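Long-range contacts in proline dipeptidase (Streptococcus agalactiae, PDB 3OOO), which probably hydrolyses dipeptides that end in proline with the help of manganese, and is represented here by its N-terminal, creatinase/prolidase-type domain: residues F56-E61 with F74-S79; A20-P25 with L99-N104. All coordinates share one frame; numbering follows the deposited sequence.

Interaction 1: F56-E61 with F74-S79; sequences FVPALE and FGYIDS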
loop_
_atom_site.group_PDB
_atom_site.type_symbol
_atom_site.label_atom_id
_atom_site.label_comp_id
_atom_site.label_asym_id
_atom_site.label_seq_id
_atom_site.Cartn_x
_atom_site.Cartn_y
_atom_site.Cartn_z
ATOM N N PHE A 56 -14.288 -9.740 -7.133
ATOM C CA PHE A 56 -14.593 -8.459 -7.767
ATOM C C PHE A 56 -13.433 -8.094 -8.672
ATOM O O PHE A 56 -12.300 -8.086 -8.218
ATOM C CB PHE A 56 -14.784 -7.386 -6.684
ATOM C CG PHE A 56 -15.078 -6.001 -7.217
ATOM C CD1 PHE A 56 -16.245 -5.743 -7.924
ATOM C CD2 PHE A 56 -14.203 -4.948 -6.972
ATOM C CE1 PHE A 56 -16.529 -4.466 -8.396
ATOM C CE2 PHE A 56 -14.477 -3.663 -7.447
ATOM C CZ PHE A 56 -15.647 -3.421 -8.153
ATOM N N VAL A 57 -13.711 -7.790 -9.936
ATOM C CA VAL A 57 -12.658 -7.461 -10.906
ATOM C C VAL A 57 -13.090 -6.312 -11.810
ATOM O O VAL A 57 -14.266 -5.966 -11.839
ATOM C CB VAL A 57 -12.282 -8.683 -11.802
ATOM C CG1 VAL A 57 -11.534 -9.739 -11.002
ATOM C CG2 VAL A 57 -13.517 -9.273 -12.494
ATOM N N PRO A 58 -12.148 -5.716 -12.560
ATOM C CA PRO A 58 -12.604 -4.776 -13.585
ATOM C C PRO A 58 -13.507 -5.494 -14.583
ATOM O O PRO A 58 -13.320 -6.691 -14.841
ATOM C CB PRO A 58 -11.304 -4.328 -14.259
ATOM C CG PRO A 58 -10.252 -4.559 -13.234
ATOM C CD PRO A 58 -10.676 -5.786 -12.492
ATOM N N ALA A 59 -14.485 -4.774 -15.130
ATOM C CA ALA A 59 -15.502 -5.382 -15.999
ATOM C C ALA A 59 -14.925 -6.175 -17.163
ATOM O O ALA A 59 -15.486 -7.195 -17.568
ATOM C CB ALA A 59 -16.467 -4.329 -16.511
ATOM N N LEU A 60 -13.800 -5.713 -17.694
ATOM C CA LEU A 60 -13.193 -6.408 -18.820
ATOM C C LEU A 60 -12.696 -7.805 -18.470
ATOM O O LEU A 60 -12.539 -8.640 -19.363
ATOM C CB LEU A 60 -12.080 -5.565 -19.435
ATOM C CG LEU A 60 -12.656 -4.467 -20.336
ATOM C CD1 LEU A 60 -11.574 -3.493 -20.743
ATOM C CD2 LEU A 60 -13.335 -5.057 -21.567
ATOM N N GLU A 61 -12.494 -8.058 -17.173
ATOM C CA GLU A 61 -11.958 -9.338 -16.701
ATOM C C GLU A 61 -13.034 -10.290 -16.183
ATOM O O GLU A 61 -12.736 -11.425 -15.827
ATOM C CB GLU A 61 -10.916 -9.113 -15.602
ATOM C CG GLU A 61 -9.657 -8.387 -16.053
ATOM C CD GLU A 61 -8.761 -9.245 -16.920
ATOM O OE1 GLU A 61 -9.279 -10.155 -17.604
ATOM O OE2 GLU A 61 -7.535 -9.002 -16.919
ATOM N N PHE A 74 -18.290 -10.373 -9.811
ATOM C CA PHE A 74 -18.877 -9.144 -10.341
ATOM C C PHE A 74 -17.794 -8.134 -10.679
ATOM O O PHE A 74 -16.635 -8.312 -10.317
ATOM C CB PHE A 74 -19.988 -8.574 -9.434
ATOM C CG PHE A 74 -19.504 -7.966 -8.144
ATOM C CD1 PHE A 74 -19.662 -6.594 -7.910
ATOM C CD2 PHE A 74 -18.937 -8.752 -7.143
ATOM C CE1 PHE A 74 -19.244 -6.011 -6.712
ATOM C CE2 PHE A 74 -18.500 -8.173 -5.940
ATOM C CZ PHE A 74 -18.665 -6.804 -5.723
ATOM N N GLY A 75 -18.176 -7.091 -11.403
ATOM C CA GLY A 75 -17.205 -6.133 -11.885
ATOM C C GLY A 75 -17.748 -4.735 -12.015
ATOM O O GLY A 75 -18.917 -4.470 -11.715
ATOM N N TYR A 76 -16.882 -3.841 -12.474
ATOM C CA TYR A 76 -17.241 -2.447 -12.663
ATOM C C TYR A 76 -16.565 -1.890 -13.909
ATOM O O TYR A 76 -15.422 -2.226 -14.203
ATOM C CB TYR A 76 -16.871 -1.621 -11.422
ATOM C CG TYR A 76 -15.396 -1.294 -11.285
ATOM C CD1 TYR A 76 -14.939 0.014 -11.432
ATOM C CD2 TYR A 76 -14.458 -2.293 -11.022
ATOM C CE1 TYR A 76 -13.585 0.326 -11.310
ATOM C CE2 TYR A 76 -13.105 -1.995 -10.898
ATOM C CZ TYR A 76 -12.679 -0.688 -11.045
ATOM O OH TYR A 76 -11.346 -0.399 -10.925
ATOM N N ILE A 77 -17.303 -1.065 -14.647
ATOM C CA ILE A 77 -16.738 -0.327 -15.773
ATOM C C ILE A 77 -16.125 0.975 -15.257
ATOM O O ILE A 77 -16.350 1.370 -14.110
ATOM C CB ILE A 77 -17.768 -0.079 -16.913
ATOM C CG1 ILE A 77 -18.954 0.773 -16.443
ATOM C CG2 ILE A 77 -18.249 -1.404 -17.505
ATOM C CD1 ILE A 77 -19.844 1.257 -17.599
ATOM N N ASP A 78 -15.345 1.639 -16.103
ATOM C CA ASP A 78 -14.540 2.773 -15.646
ATOM C C ASP A 78 -15.340 3.987 -15.185
ATOM O O ASP A 78 -14.841 4.807 -14.413
ATOM C CB ASP A 78 -13.523 3.174 -16.714
ATOM C CG ASP A 78 -12.383 2.184 -16.831
ATOM O OD1 ASP A 78 -12.156 1.395 -15.881
ATOM O OD2 ASP A 78 -11.698 2.207 -17.876
ATOM N N SER A 79 -16.571 4.099 -15.670
ATOM C CA SER A 79 -17.463 5.181 -15.263
ATOM C C SER A 79 -18.136 4.931 -13.911
ATOM O O SER A 79 -18.794 5.826 -13.368
ATOM C CB SER A 79 -18.519 5.434 -16.334
ATOM O OG SER A 79 -19.295 4.280 -16.579
#

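Interaction 2: A20-P25 with L99-N104; sequences AVFSDP and LAEFDN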
loop_
_atom_site.group_PDB
_atom_site.type_symbol
_atom_site.label_atom_id
_atom_site.label_comp_id
_atom_site.label_asym_id
_atom_site.label_seq_id
_atom_site.Cartn_x
_atom_site.Cartn_y
_atom_site.Cartn_z
ATOM N N ALA A 20 -11.990 -12.045 5.132
ATOM C CA ALA A 20 -10.642 -11.785 4.631
ATOM C C ALA A 20 -10.757 -11.238 3.218
ATOM O O ALA A 20 -11.561 -11.715 2.411
ATOM C CB ALA A 20 -9.812 -13.045 4.641
ATOM N N VAL A 21 -9.956 -10.222 2.928
ATOM C CA VAL A 21 -9.968 -9.588 1.617
ATOM C C VAL A 21 -8.588 -9.748 1.004
ATOM O O VAL A 21 -7.605 -9.218 1.533
ATOM C CB VAL A 21 -10.308 -8.080 1.720
ATOM C CG1 VAL A 21 -10.328 -7.435 0.340
ATOM C CG2 VAL A 21 -11.647 -7.862 2.420
ATOM N N PHE A 22 -8.510 -10.499 -0.089
ATOM C CA PHE A 22 -7.242 -10.711 -0.793
ATOM C C PHE A 22 -7.140 -9.798 -2.001
ATOM O O PHE A 22 -8.127 -9.576 -2.709
ATOM C CB PHE A 22 -7.088 -12.180 -1.190
ATOM C CG PHE A 22 -7.046 -13.107 -0.014
ATOM C CD1 PHE A 22 -5.851 -13.322 0.665
ATOM C CD2 PHE A 22 -8.204 -13.729 0.445
ATOM C CE1 PHE A 22 -5.800 -14.158 1.769
ATOM C CE2 PHE A 22 -8.165 -14.576 1.550
ATOM C CZ PHE A 22 -6.962 -14.792 2.214
ATOM N N SER A 23 -5.948 -9.249 -2.215
ATOM C CA SER A 23 -5.742 -8.270 -3.284
ATOM C C SER A 23 -4.480 -8.533 -4.104
ATOM O O SER A 23 -4.353 -8.034 -5.218
ATOM C CB SER A 23 -5.690 -6.860 -2.691
ATOM O OG SER A 23 -4.671 -6.747 -1.713
ATOM N N ASP A 24 -3.540 -9.286 -3.541
ATOM C CA ASP A 24 -2.277 -9.564 -4.221
ATOM C C ASP A 24 -2.545 -10.523 -5.387
ATOM O O ASP A 24 -3.053 -11.621 -5.168
ATOM C CB ASP A 24 -1.286 -10.166 -3.209
ATOM C CG ASP A 24 0.126 -10.318 -3.757
ATOM O OD1 ASP A 24 0.309 -10.585 -4.958
ATOM O OD2 ASP A 24 1.077 -10.190 -2.953
ATOM N N PRO A 25 -2.220 -10.107 -6.633
ATOM C CA PRO A 25 -2.438 -10.972 -7.797
ATOM C C PRO A 25 -1.819 -12.364 -7.634
ATOM O O PRO A 25 -2.399 -13.352 -8.070
ATOM C CB PRO A 25 -1.748 -10.203 -8.933
ATOM C CG PRO A 25 -1.853 -8.776 -8.520
ATOM C CD PRO A 25 -1.675 -8.794 -7.022
ATOM N N LEU A 99 -9.521 -9.237 7.821
ATOM C CA LEU A 99 -8.131 -9.532 7.477
ATOM C C LEU A 99 -7.855 -9.054 6.056
ATOM O O LEU A 99 -8.674 -9.254 5.166
ATOM C CB LEU A 99 -7.838 -11.030 7.613
ATOM C CG LEU A 99 -8.122 -11.715 8.956
ATOM C CD1 LEU A 99 -7.696 -13.169 8.895
ATOM C CD2 LEU A 99 -7.426 -11.016 10.112
ATOM N N ALA A 100 -6.712 -8.405 5.858
ATOM C CA ALA A 100 -6.313 -7.943 4.527
ATOM C C ALA A 100 -4.813 -8.130 4.328
ATOM O O ALA A 100 -4.091 -8.387 5.290
ATOM C CB ALA A 100 -6.716 -6.490 4.322
ATOM N N GLU A 101 -4.350 -8.015 3.083
ATOM C CA GLU A 101 -2.938 -8.222 2.766
ATOM C C GLU A 101 -2.156 -6.922 2.849
ATOM O O GLU A 101 -1.933 -6.251 1.843
ATOM C CB GLU A 101 -2.777 -8.846 1.381
ATOM C CG GLU A 101 -3.414 -10.205 1.240
ATOM C CD GLU A 101 -3.033 -10.848 -0.062
ATOM O OE1 GLU A 101 -3.798 -10.698 -1.038
ATOM O OE2 GLU A 101 -1.952 -11.480 -0.115
ATOM N N PHE A 102 -1.726 -6.587 4.061
ATOM C CA PHE A 102 -1.057 -5.315 4.319
ATOM C C PHE A 102 0.261 -5.141 3.553
ATOM O O PHE A 102 0.665 -4.013 3.287
ATOM C CB PHE A 102 -0.852 -5.133 5.825
ATOM C CG PHE A 102 -2.075 -4.628 6.560
ATOM C CD1 PHE A 102 -3.333 -4.587 5.950
ATOM C CD2 PHE A 102 -1.969 -4.215 7.889
ATOM C CE1 PHE A 102 -4.456 -4.124 6.642
ATOM C CE2 PHE A 102 -3.083 -3.749 8.589
ATOM C CZ PHE A 102 -4.329 -3.703 7.968
ATOM N N ASP A 103 0.910 -6.249 3.187
ATOM C CA ASP A 103 2.156 -6.199 2.400
ATOM C C ASP A 103 1.942 -5.882 0.917
ATOM O O ASP A 103 2.908 -5.599 0.192
ATOM C CB ASP A 103 2.939 -7.515 2.516
ATOM C CG ASP A 103 3.536 -7.736 3.897
ATOM O OD1 ASP A 103 3.673 -6.768 4.678
ATOM O OD2 ASP A 103 3.886 -8.901 4.196
ATOM N N ASN A 104 0.693 -5.963 0.458
ATOM C CA ASN A 104 0.359 -5.728 -0.953
ATOM C C ASN A 104 -0.553 -4.529 -1.134
ATOM O O ASN A 104 -0.358 -3.713 -2.038
ATOM C CB ASN A 104 -0.314 -6.964 -1.566
ATOM C CG ASN A 104 -0.955 -6.673 -2.922
ATOM O OD1 ASN A 104 -2.159 -6.411 -3.014
ATOM N ND2 ASN A 104 -0.147 -6.710 -3.979
HETATM O O HOH W 1 -5.884 -7.128 0.805
HETATM O O HOH W 2 2.695 -7.340 -3.537
#

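Interaction 1: F56-E61 with F74-S79
Phe56 sends its CG anti to its own backbone N (chi1 179°), whereas Phe74 and Tyr76 on the facing strand both hold CG between backbone N and carbonyl carbon, near +70°; these torsions gather three rings into one aromatic cluster. The Phe56 ring lies between the other two along the strand direction. Its CD1 comes over one face of the Phe74 ring, offset toward the rim, with CD1 only 3.2 Å from Phe74 CE1, and the two planes meet obliquely at 43°. Farther out, Phe56 CZ reaches Tyr76 CD2 at 3.3 Å; those planes are nearly parallel but slid apart, so the rings barely overlap.

Beneath the rings the strands run parallel. Val57 N donates to Phe74 O at 3.0 Å, in the plane of that carbonyl. The next link, Tyr76 N to Val57 O, is weak, and Ala59 N gives a 2.9 Å bond to Tyr76 O from well above the carbonyl plane. Pro58, which has no N-H to offer, sits between these bonds. Gly75 suits its place because its CA lies 2.9 Å from Val57 O, where a side chain would clash. Next to the Ala59 N bond the small Ala59 CB packs against Ile77 CG2 at 3.6 Å.

Helix 82-89 touches all three rings, and Tyr76 OH bonds to Gln42 N. The two strands belong to a beta-alpha-beta unit with helix 62-68. The chemistry thus divides by level: backbone bonds, the middle one weak, join the segments, Gln42 satisfies the hydroxyl of Tyr76, and the three rings meet through carbon alone.

Interaction 2: A20-P25 with L99-N104
Glu101 OE1 reaches across to the turn that follows strand 19-22 and accepts two backbone N-H groups in succession. Ser23 N meets the anti lone pair of Glu101 OE1 at 2.8 Å; Asp24 N reaches the same Glu101 OE1 at 2.9 Å, nearly straight (168°), from above the carboxylate plane. With CG anti to its carbonyl carbon and the chain extended beyond, Glu101 has the length to span the gap, and OE1 also lies at the edge of the Phe22 ring, in its plane. The other oxygen, OE2, bonds to Thr27 OG1, so both ends of this buried carboxylate have partners. Asp24 OD2 stands 4.3 Å from Glu101 OE2; such proximity of like charges might raise the pKa of one of them, though the N-H donors would favour a charged Glu101.

Ser23 OG donates to Asn104 OD1 at 2.8 Å, in the amide plane and on a lone pair. Ser23 OG in turn accepts from a water that also donates to Val21 O and accepts from Glu101 N, linking Val21 O and Glu101 N, which lie 3.8 Å apart and are not directly bonded. Asn104 stacks its amide against the Asp24 carboxylate, the planes 21° apart, while ND2 donates to a second water. Asp24 is an N-cap, its OD1 taking the N-H of Val26 at the start of helix 25-32.

Before this polar stretch the strands pair in parallel, Val21 N donating to Leu99 O at 2.8 Å, with small Ala20 beside Leu99 under Leu12 of helix 3-14. Strand 44-48 flanks 19-22 on one side, strand 120-123 borders 97-100 on the other, and Phe22 is covered by helices 3-14 and 25-32.

In the fold
Both contacts pair parallel strands of one mixed six-stranded sheet, ordered 73-76, 54-58, 44-48, 19-22, 97-100, 120-123. Interaction 1 holds strand 73-76, outermost within this chain, to its neighbour, whereas interaction 2 lies in the buried middle; strand 44-48, antiparallel to both neighbours, separates them. Their centres are 19 Å apart and their nearest atoms about 7 Å, without touching. Along the chain, both segments of interaction 1 fall between those of interaction 2. Interaction 2 also approaches the second subunit, whose Thr108 meets Phe102 and Asp103. In this family the metal site belongs to the C-terminal peptidase domain, absent from this chain, so neither contact forms it.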